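Local coordinates for ABC-type transport system, sugar-family extracellular solute-binding protein (Peptoclostridium difficile 630, PDB 6HNI) that binds tyrosine, probably delivering it to an ABC transporter as a substrate-binding lipoprotein, and has adhesive properties, at residues K46-K50 against N51-D55. The protein carries 1 engineered substitution. Numbering follows the deposited sequence. Where two conformers were deposited one is given.
Sequences KALEK and NGFKD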
loop_
_atom_site.group_PDB
_atom_site.type_symbol
_atom_site.label_atom_id
_atom_site.label_comp_id
_atom_site.label_asym_id
_atom_site.label_seq_id
_atom_site.Cartn_x
_atom_site.Cartn_y
_atom_site.Cartn_z
ATOM N N LYS A 46 -13.509 9.487 8.518
ATOM C CA LYS A 46 -13.712 9.648 9.973
ATOM C C LYS A 46 -12.998 10.897 10.473
ATOM O O LYS A 46 -13.577 11.619 11.342
ATOM C CB LYS A 46 -13.242 8.425 10.770
ATOM C CG LYS A 46 -14.084 7.191 10.606
ATOM C CD LYS A 46 -13.510 6.000 11.350
ATOM C CE LYS A 46 -14.414 4.787 11.205
ATOM N NZ LYS A 46 -13.771 3.586 11.778
ATOM N N ALA A 47 -11.793 11.207 9.994
ATOM C CA ALA A 47 -11.092 12.406 10.444
ATOM C C ALA A 47 -11.899 13.631 10.031
ATOM O O ALA A 47 -12.043 14.588 10.811
ATOM C CB ALA A 47 -9.645 12.497 9.911
ATOM N N LEU A 48 -12.441 13.658 8.826
ATOM C CA LEU A 48 -13.160 14.849 8.379
ATOM C C LEU A 48 -14.385 15.009 9.242
ATOM O O LEU A 48 -14.664 16.147 9.715
ATOM C CB LEU A 48 -13.548 14.753 6.909
ATOM C CG LEU A 48 -12.474 15.128 5.886
ATOM C CD1 LEU A 48 -13.056 14.795 4.536
ATOM C CD2 LEU A 48 -12.033 16.582 5.888
ATOM N N GLU A 49 -15.099 13.931 9.516
ATOM C CA GLU A 49 -16.298 14.008 10.324
ATOM C C GLU A 49 -15.999 14.506 11.753
ATOM O O GLU A 49 -16.735 15.351 12.285
ATOM C CB GLU A 49 -17.009 12.653 10.421
ATOM C CG GLU A 49 -17.768 12.228 9.168
ATOM C CD GLU A 49 -19.047 11.462 9.472
ATOM O OE1 GLU A 49 -19.285 11.149 10.661
ATOM O OE2 GLU A 49 -19.795 11.177 8.508
ATOM N N LYS A 50 -14.957 13.996 12.384
ATOM C CA LYS A 50 -14.553 14.436 13.726
ATOM C C LYS A 50 -14.223 15.942 13.787
ATOM O O LYS A 50 -14.424 16.599 14.826
ATOM C CB LYS A 50 -13.388 13.606 14.245
ATOM C CG LYS A 50 -13.240 13.773 15.746
ATOM C CD LYS A 50 -11.995 13.170 16.238
ATOM C CE LYS A 50 -11.955 13.215 17.751
ATOM N NZ LYS A 50 -10.659 12.592 18.109
ATOM N N ASN A 51 -13.779 16.491 12.667
ATOM C CA ASN A 51 -13.420 17.875 12.521
ATOM C C ASN A 51 -14.549 18.762 11.966
ATOM O O ASN A 51 -14.313 19.915 11.636
ATOM C CB ASN A 51 -12.151 17.993 11.708
ATOM C CG ASN A 51 -10.927 17.626 12.512
ATOM O OD1 ASN A 51 -10.317 18.487 13.126
ATOM N ND2 ASN A 51 -10.510 16.350 12.451
ATOM N N GLY A 52 -15.751 18.196 11.897
ATOM C CA GLY A 52 -16.951 18.910 11.545
ATOM C C GLY A 52 -17.275 18.996 10.077
ATOM O O GLY A 52 -18.124 19.796 9.688
ATOM N N PHE A 53 -16.641 18.129 9.261
ATOM C CA PHE A 53 -16.876 18.118 7.826
ATOM C C PHE A 53 -17.600 16.843 7.481
ATOM O O PHE A 53 -17.031 15.759 7.553
ATOM C CB PHE A 53 -15.573 18.203 7.071
ATOM C CG PHE A 53 -14.897 19.520 7.199
ATOM C CD1 PHE A 53 -15.242 20.561 6.358
ATOM C CD2 PHE A 53 -13.928 19.717 8.154
ATOM C CE1 PHE A 53 -14.594 21.783 6.466
ATOM C CE2 PHE A 53 -13.273 20.929 8.262
ATOM C CZ PHE A 53 -13.591 21.951 7.410
ATOM N N LYS A 54 -18.860 16.987 7.126
ATOM C CA LYS A 54 -19.766 15.857 7.048
ATOM C C LYS A 54 -20.410 15.817 5.657
ATOM O O LYS A 54 -20.969 16.821 5.189
ATOM C CB LYS A 54 -20.781 16.004 8.194
ATOM C CG LYS A 54 -21.994 15.107 8.134
ATOM C CD LYS A 54 -21.647 13.638 8.011
ATOM C CE LYS A 54 -22.897 12.779 8.136
ATOM N NZ LYS A 54 -23.338 12.675 9.560
ATOM N N ASP A 55 -20.317 14.662 5.002
ATOM C CA ASP A 55 -20.879 14.447 3.641
ATOM C C ASP A 55 -22.383 14.673 3.680
ATOM O O ASP A 55 -23.065 14.203 4.599
ATOM C CB ASP A 55 -20.596 13.016 3.140
ATOM C CG ASP A 55 -20.937 12.827 1.660
ATOM O OD1 ASP A 55 -20.836 13.795 0.867
ATOM O OD2 ASP A 55 -21.295 11.685 1.263
HETATM O O HOH W 1 -18.981 12.298 5.997
#
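Asn51 turns its side chain back along the helix it ends, and its amide and backbone N both bond to Ala47 O. The amide ND2 gives a nearly straight bond of 2.9 Å to Ala47 O (173° at the hydrogen), with the acceptor lying in the amide plane, while the backbone N of the same residue donates more crookedly to that oxygen. The two donors come from opposite faces of the Ala47 carbonyl, and the ND2 bond holds the amide in its rotation. CG of Asn51 stands beside its own backbone N (chi1 -76°), which directs ND2 down the helix.

Beyond Asn51 the chain reverses. Phe53 N bonds to Leu48 O at 2.8 Å, and Gly52 N reaches Glu49 O at 3.0 Å. Leu48 O also lies at the edge of the Phe53 ring, and CB of Leu48 meets CB of Phe53 at 4.0 Å. Outside the turn, both side chains rest on Ile59 of strand 59-65, and Leu48 also touches Val270 of helix 258-273.

On the exposed side, Glu49 bends at chi2 (-145°) and brings OE2 against the Lys54 chain, 3.1 Å from CD; its salt bridge to Lys54 NZ is long, at 4.0 Å. A water donates to Glu49 OE2 and accepts from Asp55 N, tying the carboxylate to the departing backbone. Asn58 holds that backbone from beyond, bonding to Gly52 O and Lys54 N.

With Gly52 at positive phi as the C-prime residue, this is a Schellman motif, closing helix 35-50 before the chain enters edge strand 59-65 of the parallel five-stranded sheet.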